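Local structure of ATP phosphoribosyltransferase regulatory subunit (Thermotoga maritima, 1USY) at residues P23-A28 / W74-V79; L29-E34 / N46-R51; V127-T132 / E203-A208; R187-L192 / V219-D224. The protein is probably required for the first step of histidine biosynthesis, where it may allow ATP phosphoribosyltransferase to be regulated by feedback from histidine. All coordinates share one frame; numbering follows the deposited sequence.

Interaction 1: P23-A28 / W74-V79; sequences PFFVPA and WYADFV
Pro23 lies over one face of the Trp74 indole, and the two residues pair as a parallel beta bridge. The indole can be followed outward from Trp74 CB. A chi1 of 71° sets CG between the backbone N and the carbonyl carbon, and from there the five-membered ring passes beneath the proline: CD1 and NE1 lie under Pro23 N and CA, and Pro23 CA is 3.7 Å from the ring centroid in a CH-pi contact over the face. Pro23 N, an amide nitrogen without hydrogen, makes no hydrogen bond with NE1; the two are merely in contact. CE2 and CZ2 then meet Pro23 CB, CZ2 at 3.6 Å. At the far rim Trp74 CH2 is 3.7 Å from Phe25 CE1, with CZ3 close by, and the Phe25 edge is directed at the face of the six-membered ring of Trp74 in an offset edge-to-face pair, the planes at 88°. The strand carrying Trp74 belongs to the long antiparallel hairpin 71-83/86-98, consistent with motif 2 of class-II aminoacyl-tRNA synthetases; 22-23 adds a short parallel strand at its edge, and the chain onward through Pro27 is consistent with motif 1. Phe24 N gives a weak, bent bond of 2.9 Å to Trp74 O. Further along, Phe25 CE2 comes to 3.4 Å from Ala76 O and Phe25 CZ lies more loosely against Ala76 CB. Helix 6-16 also packs on Trp74, through Phe12 and Ala16, while Phe6 of the second subunit meets its ring edge-to-face.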
loop_
_atom_site.group_PDB
_atom_site.type_symbol
_atom_site.label_atom_id
_atom_site.label_comp_id
_atom_site.label_asym_id
_atom_site.label_seq_id
_atom_site.Cartn_x
_atom_site.Cartn_y
_atom_site.Cartn_z
ATOM N N PRO B 23 16.955 6.445 29.594
ATOM C CA PRO B 23 16.271 6.937 28.398
ATOM C C PRO B 23 15.914 5.806 27.435
ATOM O O PRO B 23 16.596 4.792 27.352
ATOM C CB PRO B 23 17.269 7.930 27.789
ATOM C CG PRO B 23 18.580 7.755 28.569
ATOM C CD PRO B 23 18.404 6.706 29.559
ATOM N N PHE B 24 14.784 5.933 26.770
ATOM C CA PHE B 24 14.327 4.875 25.876
ATOM C C PHE B 24 13.851 5.552 24.603
ATOM O O PHE B 24 12.769 6.102 24.590
ATOM C CB PHE B 24 13.199 4.083 26.544
ATOM C CG PHE B 24 12.590 3.048 25.664
ATOM C CD1 PHE B 24 13.138 1.784 25.589
ATOM C CD2 PHE B 24 11.463 3.330 24.902
ATOM C CE1 PHE B 24 12.569 0.800 24.751
ATOM C CE2 PHE B 24 10.892 2.379 24.067
ATOM C CZ PHE B 24 11.439 1.108 23.996
ATOM N N PHE B 25 14.686 5.544 23.561
ATOM C CA PHE B 25 14.361 6.159 22.265
ATOM C C PHE B 25 14.416 5.147 21.153
ATOM O O PHE B 25 15.460 4.543 20.930
ATOM C CB PHE B 25 15.332 7.283 21.931
ATOM C CG PHE B 25 15.084 8.542 22.694
ATOM C CD1 PHE B 25 15.450 8.641 24.028
ATOM C CD2 PHE B 25 14.474 9.627 22.080
ATOM C CE1 PHE B 25 15.219 9.821 24.763
ATOM C CE2 PHE B 25 14.236 10.796 22.792
ATOM C CZ PHE B 25 14.636 10.889 24.168
ATOM N N VAL B 26 13.290 4.986 20.455
ATOM C CA VAL B 26 13.146 4.040 19.357
ATOM C C VAL B 26 12.410 4.626 18.150
ATOM O O VAL B 26 11.675 5.588 18.271
ATOM C CB VAL B 26 12.393 2.743 19.782
ATOM C CG1 VAL B 26 13.128 2.034 20.858
ATOM C CG2 VAL B 26 10.965 3.046 20.220
ATOM N N PRO B 27 12.646 4.049 16.969
ATOM C CA PRO B 27 11.921 4.426 15.759
ATOM C C PRO B 27 10.438 4.354 15.898
ATOM O O PRO B 27 9.949 3.408 16.480
ATOM C CB PRO B 27 12.364 3.358 14.760
ATOM C CG PRO B 27 13.730 3.036 15.174
ATOM C CD PRO B 27 13.696 3.057 16.690
ATOM N N ALA B 28 9.734 5.336 15.337
ATOM C CA ALA B 28 8.277 5.334 15.250
ATOM C C ALA B 28 7.702 4.094 14.513
ATOM O O ALA B 28 6.686 3.531 14.922
ATOM C CB ALA B 28 7.821 6.619 14.565
ATOM N N TRP B 74 12.421 6.177 30.907
ATOM C CA TRP B 74 11.652 7.365 30.548
ATOM C C TRP B 74 11.761 7.550 29.060
ATOM O O TRP B 74 12.767 7.168 28.450
ATOM C CB TRP B 74 12.138 8.622 31.291
ATOM C CG TRP B 74 13.446 9.106 30.848
ATOM C CD1 TRP B 74 14.664 8.750 31.347
ATOM C CD2 TRP B 74 13.704 10.046 29.812
ATOM N NE1 TRP B 74 15.673 9.416 30.686
ATOM C CE2 TRP B 74 15.113 10.217 29.733
ATOM C CE3 TRP B 74 12.896 10.769 28.934
ATOM C CZ2 TRP B 74 15.723 11.071 28.799
ATOM C CZ3 TRP B 74 13.505 11.601 27.995
ATOM C CH2 TRP B 74 14.900 11.746 27.930
ATOM N N TYR B 75 10.725 8.133 28.468
ATOM C CA TYR B 75 10.727 8.440 27.049
ATOM C C TYR B 75 10.226 9.862 26.782
ATOM O O TYR B 75 9.735 10.538 27.719
ATOM C CB TYR B 75 9.912 7.402 26.275
ATOM C CG TYR B 75 8.506 7.253 26.780
ATOM C CD1 TYR B 75 7.502 8.132 26.372
ATOM C CD2 TYR B 75 8.169 6.245 27.687
ATOM C CE1 TYR B 75 6.212 8.014 26.848
ATOM C CE2 TYR B 75 6.861 6.114 28.164
ATOM C CZ TYR B 75 5.896 7.010 27.729
ATOM O OH TYR B 75 4.596 6.911 28.167
ATOM N N ALA B 76 10.366 10.284 25.512
ATOM C CA ALA B 76 9.994 11.588 24.980
ATOM C C ALA B 76 9.933 11.531 23.457
ATOM O O ALA B 76 10.949 11.758 22.747
ATOM C CB ALA B 76 11.016 12.710 25.433
ATOM N N ASP B 77 8.746 11.238 22.946
ATOM C CA ASP B 77 8.519 11.148 21.519
ATOM C C ASP B 77 7.033 11.253 21.139
ATOM O O ASP B 77 6.128 11.382 21.985
ATOM C CB ASP B 77 9.095 9.837 21.000
ATOM C CG ASP B 77 9.764 9.975 19.620
ATOM O OD1 ASP B 77 10.704 9.202 19.381
ATOM O OD2 ASP B 77 9.445 10.791 18.714
ATOM N N PHE B 78 6.790 11.195 19.844
ATOM C CA PHE B 78 5.461 11.216 19.336
ATOM C C PHE B 78 4.812 9.867 19.536
ATOM O O PHE B 78 5.485 8.850 19.426
ATOM C CB PHE B 78 5.501 11.605 17.879
ATOM C CG PHE B 78 5.817 13.053 17.669
ATOM C CD1 PHE B 78 7.041 13.447 17.174
ATOM C CD2 PHE B 78 4.891 14.031 18.016
ATOM C CE1 PHE B 78 7.322 14.824 17.007
ATOM C CE2 PHE B 78 5.165 15.392 17.838
ATOM C CZ PHE B 78 6.362 15.789 17.344
ATOM N N VAL B 79 3.519 9.882 19.907
ATOM C CA VAL B 79 2.653 8.698 19.923
ATOM C C VAL B 79 1.573 9.010 18.910
ATOM O O VAL B 79 1.036 10.102 18.925
ATOM C CB VAL B 79 2.044 8.497 21.307
ATOM C CG1 VAL B 79 1.044 7.349 21.316
ATOM C CG2 VAL B 79 3.149 8.282 22.333
#

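Interaction 2: L29-E34 / N46-R51; sequences LEKAEE and NLFSIR
The Phe48 ring, its CG anti to the carbonyl carbon and beside the backbone N (chi1 -68°), meets the backbone of the opposing strand with its rim: CD2 lies 3.3 Å from Lys31 N, and Glu30 C sits at the same edge, near the ring plane. Over one face, offset toward the rim, comes Leu29 CD1. The other branch of that leucine, CD2, touches Phe48 CB at 3.5 Å and reaches on to Ile50 CB, the leucine and phenylalanine crossing at about a right angle.

Glu30 and Ser49 set the antiparallel register as a hydrogen-bonded pair, with Glu30 N to Ser49 O and Ser49 N to Glu30 O both at 3.0 Å. Glu30 O also receives a weak bond of 3.3 Å from Ser49 OG. A single further bond runs from Ala32 N to Leu47 O at 2.9 Å. The carboxylate of Glu30 turns to His61 of helix 54-63.

Strand 47-50 is the middle of a small antiparallel sheet, between 29-32 and 40-42; Leu41 and Phe40 of the latter pack on Leu47 and Ile50. Helix 54-63 touches Glu30 and Arg51, and Leu29 packs on Ile50 of the second subunit.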
loop_
_atom_site.group_PDB
_atom_site.type_symbol
_atom_site.label_atom_id
_atom_site.label_comp_id
_atom_site.label_asym_id
_atom_site.label_seq_id
_atom_site.Cartn_x
_atom_site.Cartn_y
_atom_site.Cartn_z
ATOM N N LEU B 29 8.340 3.699 13.426
ATOM C CA LEU B 29 7.907 2.544 12.658
ATOM C C LEU B 29 8.631 1.293 13.151
ATOM O O LEU B 29 9.804 1.356 13.486
ATOM C CB LEU B 29 8.186 2.765 11.163
ATOM C CG LEU B 29 7.059 3.477 10.423
ATOM C CD1 LEU B 29 7.350 3.569 8.943
ATOM C CD2 LEU B 29 5.729 2.781 10.638
ATOM N N GLU B 30 7.920 0.172 13.207
ATOM C CA GLU B 30 8.495 -1.117 13.580
ATOM C C GLU B 30 7.898 -2.224 12.696
ATOM O O GLU B 30 6.681 -2.385 12.628
ATOM C CB GLU B 30 8.241 -1.401 15.061
ATOM C CG GLU B 30 9.333 -0.852 15.978
ATOM C CD GLU B 30 8.984 -0.909 17.457
ATOM O OE1 GLU B 30 8.070 -1.674 17.837
ATOM O OE2 GLU B 30 9.628 -0.179 18.241
ATOM N N LYS B 31 8.765 -2.943 11.988
ATOM C CA LYS B 31 8.401 -4.073 11.118
ATOM C C LYS B 31 7.487 -5.069 11.819
ATOM O O LYS B 31 7.858 -5.607 12.860
ATOM C CB LYS B 31 9.675 -4.802 10.691
ATOM C CG LYS B 31 9.571 -5.511 9.362
ATOM C CD LYS B 31 10.927 -5.897 8.849
ATOM C CE LYS B 31 10.813 -7.002 7.847
ATOM N NZ LYS B 31 9.399 -7.451 7.697
ATOM N N ALA B 32 6.295 -5.297 11.263
ATOM C CA ALA B 32 5.357 -6.325 11.769
ATOM C C ALA B 32 5.293 -7.562 10.853
ATOM O O ALA B 32 5.617 -7.494 9.660
ATOM C CB ALA B 32 3.953 -5.743 11.981
ATOM N N GLU B 33 4.859 -8.686 11.414
ATOM C CA GLU B 33 4.831 -9.952 10.671
ATOM C C GLU B 33 3.429 -10.304 10.174
ATOM O O GLU B 33 3.265 -11.076 9.222
ATOM C CB GLU B 33 5.392 -11.094 11.534
ATOM N N GLU B 34 2.430 -9.734 10.841
ATOM C CA GLU B 34 1.031 -10.018 10.548
ATOM C C GLU B 34 0.207 -8.740 10.443
ATOM O O GLU B 34 0.393 -7.816 11.231
ATOM C CB GLU B 34 0.442 -10.961 11.602
ATOM C CG GLU B 34 0.289 -12.400 11.106
ATOM C CD GLU B 34 -0.674 -13.215 11.955
ATOM O OE1 GLU B 34 -1.878 -13.273 11.622
ATOM O OE2 GLU B 34 -0.228 -13.798 12.965
ATOM N N ASN B 46 7.170 -4.627 3.037
ATOM C CA ASN B 46 7.215 -4.602 4.496
ATOM C C ASN B 46 5.884 -4.132 5.054
ATOM O O ASN B 46 5.257 -3.243 4.486
ATOM C CB ASN B 46 8.318 -3.652 5.018
ATOM C CG ASN B 46 9.725 -4.029 4.542
ATOM O OD1 ASN B 46 10.153 -5.181 4.694
ATOM N ND2 ASN B 46 10.452 -3.053 3.967
ATOM N N LEU B 47 5.443 -4.724 6.159
ATOM C CA LEU B 47 4.309 -4.192 6.911
ATOM C C LEU B 47 4.858 -3.531 8.139
ATOM O O LEU B 47 5.827 -4.012 8.703
ATOM C CB LEU B 47 3.405 -5.302 7.380
ATOM C CG LEU B 47 2.333 -5.727 6.409
ATOM C CD1 LEU B 47 1.808 -7.062 6.861
ATOM C CD2 LEU B 47 1.240 -4.721 6.393
ATOM N N PHE B 48 4.232 -2.452 8.586
ATOM C CA PHE B 48 4.720 -1.781 9.783
ATOM C C PHE B 48 3.595 -1.479 10.762
ATOM O O PHE B 48 2.468 -1.238 10.350
ATOM C CB PHE B 48 5.457 -0.472 9.419
ATOM C CG PHE B 48 6.773 -0.673 8.686
ATOM C CD1 PHE B 48 6.861 -0.481 7.323
ATOM C CD2 PHE B 48 7.928 -1.022 9.376
ATOM C CE1 PHE B 48 8.087 -0.652 6.639
ATOM C CE2 PHE B 48 9.139 -1.197 8.708
ATOM C CZ PHE B 48 9.219 -0.997 7.338
ATOM N N SER B 49 3.908 -1.510 12.053
ATOM C CA SER B 49 3.075 -0.856 13.043
ATOM C C SER B 49 3.747 0.436 13.377
ATOM O O SER B 49 4.972 0.556 13.267
ATOM C CB SER B 49 2.910 -1.675 14.325
ATOM O OG SER B 49 4.005 -2.543 14.510
ATOM N N ILE B 50 2.920 1.405 13.764
ATOM C CA ILE B 50 3.372 2.722 14.178
ATOM C C ILE B 50 3.039 2.871 15.646
ATOM O O ILE B 50 2.016 2.360 16.107
ATOM C CB ILE B 50 2.723 3.821 13.333
ATOM C CG1 ILE B 50 3.531 5.111 13.446
ATOM C CG2 ILE B 50 1.292 4.047 13.766
ATOM C CD1 ILE B 50 3.178 6.183 12.437
ATOM N N ARG B 51 3.923 3.555 16.375
ATOM C CA ARG B 51 3.888 3.592 17.828
ATOM C C ARG B 51 2.583 4.246 18.296
ATOM O O ARG B 51 2.358 5.428 18.069
ATOM C CB ARG B 51 5.131 4.326 18.337
ATOM C CG ARG B 51 5.195 4.585 19.828
ATOM C CD ARG B 51 6.176 5.689 20.240
ATOM N NE ARG B 51 7.470 5.537 19.585
ATOM C CZ ARG B 51 8.136 6.519 18.989
ATOM N NH1 ARG B 51 7.665 7.751 18.979
ATOM N NH2 ARG B 51 9.293 6.282 18.402
#

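Interaction 3: V127-T132 / E203-A208; sequences VEIGHT and EDLLSA
Ile129 and Leu205 make the main apolar contact between strand and helix: Ile129 CG2 lies 3.5 Å from Leu205 CD2, and the two side chains slide past each other in opposite directions. In Ile129 CG2 stands anti to the backbone N, while the CG1 branch carries CD1 toward Ala208 CB, one helical turn further along, at 4.4 Å. Leu205 also touches the two residues after Ile129: its CG is 4.2 Å from His131 CB and its CD2 4.0 Å from Gly130 O.

The polar approach is of a different kind. Asp204 OD1 comes to the edge of the His131 ring, near its plane, and lies 3.2 Å from CE1; the carboxylate and ring planes are 35° apart. No hydrogen bond joins the two segments; the nearer ring nitrogen to Asp204 OD1, His131 NE2, is 4.1 Å away.

Residues 203-208 of helix 199-215 run nearly antiparallel to 127-131 of strand 125-131, packing on one face of the large mixed sheet of the synthetase-like domain. On that face Leu237 of the adjoining strand 237-243 touches His131, Asp204 and Ala208, helix 103-120 meets Asp204 through Leu103, and on the strand's other flank lies 220-223.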
loop_
_atom_site.group_PDB
_atom_site.type_symbol
_atom_site.label_atom_id
_atom_site.label_comp_id
_atom_site.label_asym_id
_atom_site.label_seq_id
_atom_site.Cartn_x
_atom_site.Cartn_y
_atom_site.Cartn_z
ATOM N N VAL B 127 -5.267 16.162 40.067
ATOM C CA VAL B 127 -4.887 14.742 39.952
ATOM C C VAL B 127 -6.052 13.867 40.403
ATOM O O VAL B 127 -6.462 13.873 41.585
ATOM C CB VAL B 127 -3.643 14.398 40.810
ATOM C CG1 VAL B 127 -3.299 12.904 40.664
ATOM C CG2 VAL B 127 -2.420 15.306 40.408
ATOM N N GLU B 128 -6.635 13.163 39.450
ATOM C CA GLU B 128 -7.803 12.372 39.749
ATOM C C GLU B 128 -7.345 10.910 39.875
ATOM O O GLU B 128 -6.746 10.359 38.966
ATOM C CB GLU B 128 -8.843 12.590 38.656
ATOM C CG GLU B 128 -10.003 11.637 38.736
ATOM C CD GLU B 128 -10.950 11.735 37.566
ATOM O OE1 GLU B 128 -10.713 11.120 36.499
ATOM O OE2 GLU B 128 -11.948 12.441 37.719
ATOM N N ILE B 129 -7.571 10.304 41.025
ATOM C CA ILE B 129 -7.097 8.931 41.275
ATOM C C ILE B 129 -8.249 7.940 41.215
ATOM O O ILE B 129 -9.378 8.227 41.602
ATOM C CB ILE B 129 -6.414 8.788 42.660
ATOM C CG1 ILE B 129 -5.267 9.792 42.857
ATOM C CG2 ILE B 129 -5.954 7.326 42.887
ATOM C CD1 ILE B 129 -3.910 9.281 42.353
ATOM N N GLY B 130 -7.951 6.756 40.734
ATOM C CA GLY B 130 -8.959 5.734 40.582
ATOM C C GLY B 130 -8.312 4.404 40.913
ATOM O O GLY B 130 -7.102 4.313 41.138
ATOM N N HIS B 131 -9.126 3.367 40.927
ATOM C CA HIS B 131 -8.619 2.050 41.152
ATOM C C HIS B 131 -9.520 1.060 40.500
ATOM O O HIS B 131 -10.734 1.065 40.676
ATOM C CB HIS B 131 -8.552 1.754 42.630
ATOM C CG HIS B 131 -7.651 0.619 42.977
ATOM N ND1 HIS B 131 -6.408 0.813 43.531
ATOM C CD2 HIS B 131 -7.817 -0.716 42.867
ATOM C CE1 HIS B 131 -5.851 -0.362 43.776
ATOM N NE2 HIS B 131 -6.678 -1.307 43.366
ATOM N N THR B 132 -8.891 0.184 39.758
ATOM C CA THR B 132 -9.581 -0.723 38.890
ATOM C C THR B 132 -10.156 -1.900 39.694
ATOM O O THR B 132 -11.049 -2.601 39.223
ATOM C CB THR B 132 -8.545 -1.153 37.870
ATOM O OG1 THR B 132 -9.163 -1.473 36.629
ATOM C CG2 THR B 132 -7.848 -2.391 38.294
ATOM N N GLU B 203 -6.588 0.825 50.969
ATOM C CA GLU B 203 -5.205 1.112 51.384
ATOM C C GLU B 203 -4.387 1.772 50.271
ATOM O O GLU B 203 -3.596 2.704 50.510
ATOM C CB GLU B 203 -4.475 -0.152 51.832
ATOM C CG GLU B 203 -5.336 -1.191 52.503
ATOM C CD GLU B 203 -5.854 -0.720 53.848
ATOM O OE1 GLU B 203 -7.057 -0.368 53.926
ATOM O OE2 GLU B 203 -5.061 -0.701 54.830
ATOM N N ASP B 204 -4.567 1.262 49.061
ATOM C CA ASP B 204 -3.931 1.834 47.880
ATOM C C ASP B 204 -4.376 3.273 47.597
ATOM O O ASP B 204 -3.532 4.154 47.430
ATOM C CB ASP B 204 -4.180 0.946 46.669
ATOM C CG ASP B 204 -3.228 -0.208 46.626
ATOM O OD1 ASP B 204 -3.381 -1.090 45.753
ATOM O OD2 ASP B 204 -2.294 -0.308 47.449
ATOM N N LEU B 205 -5.684 3.506 47.541
ATOM C CA LEU B 205 -6.191 4.870 47.370
ATOM C C LEU B 205 -5.680 5.823 48.500
ATOM O O LEU B 205 -5.211 6.913 48.218
ATOM C CB LEU B 205 -7.725 4.876 47.288
ATOM C CG LEU B 205 -8.273 4.323 45.979
ATOM C CD1 LEU B 205 -9.732 3.953 46.087
ATOM C CD2 LEU B 205 -8.087 5.342 44.877
ATOM N N LEU B 206 -5.729 5.361 49.754
ATOM C CA LEU B 206 -5.373 6.161 50.913
ATOM C C LEU B 206 -3.908 6.554 50.913
ATOM O O LEU B 206 -3.542 7.645 51.336
ATOM C CB LEU B 206 -5.657 5.386 52.209
ATOM C CG LEU B 206 -6.963 5.481 53.016
ATOM C CD1 LEU B 206 -6.835 4.653 54.327
ATOM C CD2 LEU B 206 -7.338 6.912 53.357
ATOM N N SER B 207 -3.059 5.651 50.459
ATOM C CA SER B 207 -1.622 5.900 50.512
ATOM C C SER B 207 -1.224 6.818 49.347
ATOM O O SER B 207 -0.341 7.676 49.489
ATOM C CB SER B 207 -0.848 4.577 50.516
ATOM O OG SER B 207 0.478 4.769 50.030
ATOM N N ALA B 208 -1.892 6.648 48.206
ATOM C CA ALA B 208 -1.671 7.521 47.050
ATOM C C ALA B 208 -2.129 8.953 47.376
ATOM O O ALA B 208 -1.324 9.882 47.368
ATOM C CB ALA B 208 -2.376 6.952 45.775
#

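Interaction 4: R187-L192 / V219-D224; sequences RSPEHL and VSVEID
Arg187 reaches Glu222 and Asp224 by a chain that leaves with CG anti to the carbonyl carbon (chi1 -52°) and bends at chi3 (38°), which places NE beside the Glu222 carboxylate. NE and NH2 then grip a single oxygen side-on: each lies 2.8 Å from Glu222 OE2. NH2 meets the anti lone pair of that oxygen, whereas NE approaches from above the carboxylate plane. Both bonds stay close to the guanidinium plane, which stands 64° from the carboxylate. The third nitrogen, NH1, makes a weak bond of 3.1 Å to Asp224 OD2, also at the guanidinium edge. Ser220 OG holds the other oxygen of Glu222, OE1, at 2.8 Å, which helps fix the rotation of the carboxylate.

The main chain joins in, Ile223 N donating to Arg187 O. Pro189 CG rests on Val221 CG2 at 3.8 Å, and Leu192 CD1 meets Ile223 CD1 at 3.9 Å; each pair crosses at about a right angle. Glu128 on the neighbouring strand adds a second acid for NH2.

Together Arg187, Glu222 and Asp224 form a buried salt-bridge network at the edge strand of the large sheet. Asp224 also pairs with Lys157 and is held by Thr226. Lys157 lines a histidine pocket, and the Asp224 side chain is about 9 Å from a bound histidine, so Asp224 is probably second-shell there.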
loop_
_atom_site.group_PDB
_atom_site.type_symbol
_atom_site.label_atom_id
_atom_site.label_comp_id
_atom_site.label_asym_id
_atom_site.label_seq_id
_atom_site.Cartn_x
_atom_site.Cartn_y
_atom_site.Cartn_z
ATOM N N ARG B 187 -15.283 13.817 46.237
ATOM C CA ARG B 187 -14.057 13.389 45.575
ATOM C C ARG B 187 -12.807 13.628 46.427
ATOM O O ARG B 187 -11.707 13.197 46.089
ATOM C CB ARG B 187 -13.920 14.119 44.214
ATOM C CG ARG B 187 -15.143 14.018 43.341
ATOM C CD ARG B 187 -15.139 14.954 42.136
ATOM N NE ARG B 187 -13.838 15.097 41.511
ATOM C CZ ARG B 187 -13.415 14.370 40.484
ATOM N NH1 ARG B 187 -14.192 13.399 39.984
ATOM N NH2 ARG B 187 -12.201 14.590 39.974
ATOM N N SER B 188 -12.983 14.345 47.512
ATOM C CA SER B 188 -11.940 14.536 48.505
ATOM C C SER B 188 -11.499 13.185 49.119
ATOM O O SER B 188 -12.358 12.383 49.517
ATOM C CB SER B 188 -12.498 15.442 49.615
ATOM O OG SER B 188 -11.591 16.484 49.878
ATOM N N PRO B 189 -10.182 12.943 49.238
ATOM C CA PRO B 189 -9.665 11.672 49.778
ATOM C C PRO B 189 -10.199 11.390 51.176
ATOM O O PRO B 189 -10.273 10.236 51.624
ATOM C CB PRO B 189 -8.150 11.901 49.848
ATOM C CG PRO B 189 -7.873 12.977 48.846
ATOM C CD PRO B 189 -9.091 13.872 48.863
ATOM N N GLU B 190 -10.582 12.456 51.859
ATOM C CA GLU B 190 -11.018 12.364 53.232
ATOM C C GLU B 190 -12.224 11.439 53.300
ATOM O O GLU B 190 -12.401 10.736 54.291
ATOM C CB GLU B 190 -11.286 13.771 53.788
ATOM C CG GLU B 190 -10.007 14.646 53.922
ATOM C CD GLU B 190 -9.433 15.201 52.593
ATOM O OE1 GLU B 190 -8.350 15.857 52.613
ATOM O OE2 GLU B 190 -10.040 14.990 51.512
ATOM N N HIS B 191 -12.993 11.382 52.208
ATOM C CA HIS B 191 -14.224 10.576 52.159
ATOM C C HIS B 191 -13.930 9.102 51.998
ATOM O O HIS B 191 -14.846 8.285 52.073
ATOM C CB HIS B 191 -15.149 10.987 51.006
ATOM C CG HIS B 191 -15.737 12.361 51.136
ATOM N ND1 HIS B 191 -15.169 13.472 50.536
ATOM C CD2 HIS B 191 -16.865 12.798 51.755
ATOM C CE1 HIS B 191 -15.915 14.533 50.801
ATOM N NE2 HIS B 191 -16.950 14.151 51.531
ATOM N N LEU B 192 -12.668 8.756 51.744
ATOM C CA LEU B 192 -12.306 7.347 51.492
ATOM C C LEU B 192 -12.703 6.364 52.615
ATOM O O LEU B 192 -12.884 5.186 52.354
ATOM C CB LEU B 192 -10.822 7.188 51.177
ATOM C CG LEU B 192 -10.312 7.578 49.801
ATOM C CD1 LEU B 192 -8.807 7.835 49.897
ATOM C CD2 LEU B 192 -10.615 6.479 48.771
ATOM N N VAL B 219 -1.808 21.215 44.378
ATOM C CA VAL B 219 -2.678 20.490 43.454
ATOM C C VAL B 219 -3.871 19.975 44.250
ATOM O O VAL B 219 -3.759 19.700 45.416
ATOM C CB VAL B 219 -1.976 19.341 42.606
ATOM C CG1 VAL B 219 -0.486 19.614 42.344
ATOM C CG2 VAL B 219 -2.141 17.988 43.260
ATOM N N SER B 220 -5.010 19.874 43.605
ATOM C CA SER B 220 -6.195 19.279 44.184
ATOM C C SER B 220 -6.207 17.778 43.821
ATOM O O SER B 220 -6.365 17.406 42.655
ATOM C CB SER B 220 -7.421 20.011 43.627
ATOM O OG SER B 220 -8.609 19.526 44.183
ATOM N N VAL B 221 -5.972 16.919 44.817
ATOM C CA VAL B 221 -6.050 15.472 44.608
ATOM C C VAL B 221 -7.467 14.989 44.827
ATOM O O VAL B 221 -8.015 15.174 45.913
ATOM C CB VAL B 221 -5.047 14.635 45.487
ATOM C CG1 VAL B 221 -3.625 14.928 45.080
ATOM C CG2 VAL B 221 -5.194 14.951 46.947
ATOM N N GLU B 222 -8.065 14.384 43.800
ATOM C CA GLU B 222 -9.435 13.905 43.953
ATOM C C GLU B 222 -9.624 12.442 43.572
ATOM O O GLU B 222 -8.818 11.836 42.880
ATOM C CB GLU B 222 -10.477 14.812 43.271
ATOM C CG GLU B 222 -9.903 15.917 42.441
ATOM C CD GLU B 222 -10.836 17.084 42.216
ATOM O OE1 GLU B 222 -10.604 18.139 42.837
ATOM O OE2 GLU B 222 -11.744 16.980 41.361
ATOM N N ILE B 223 -10.698 11.879 44.054
ATOM C CA ILE B 223 -10.908 10.471 43.939
ATOM C C ILE B 223 -12.120 10.247 43.069
ATOM O O ILE B 223 -13.162 10.841 43.307
ATOM C CB ILE B 223 -11.148 9.903 45.340
ATOM C CG1 ILE B 223 -9.898 10.087 46.240
ATOM C CG2 ILE B 223 -11.676 8.479 45.231
ATOM C CD1 ILE B 223 -8.827 8.972 46.163
ATOM N N ASP B 224 -11.978 9.418 42.046
ATOM C CA ASP B 224 -13.087 9.139 41.101
ATOM C C ASP B 224 -12.987 7.712 40.576
ATOM O O ASP B 224 -12.070 7.362 39.863
ATOM C CB ASP B 224 -13.061 10.116 39.925
ATOM C CG ASP B 224 -14.222 9.898 38.947
ATOM O OD1 ASP B 224 -14.656 8.720 38.718
ATOM O OD2 ASP B 224 -14.752 10.875 38.361
#

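From the N terminus, residues 23-28 open interaction 1, and residues 29-34 open interaction 2 directly after. Interaction 2 closes first, at 46-51, within the longer loop that interaction 1 shuts at 74-79; the two touch where Ala28 O meets Arg51 N and Arg51 NH1 meets Phe78 O. Together they tie the small three-stranded sheet to one edge of the large one, near the second subunit. Later, 127-132 and 187-192 open interactions 3 and 4, which close in that order at 203-208 and 219-224 and so cross. They rest on the neighbouring strands 125-131 and 220-223, respectively, toward the opposite edge, and Leu192 packs on Leu205.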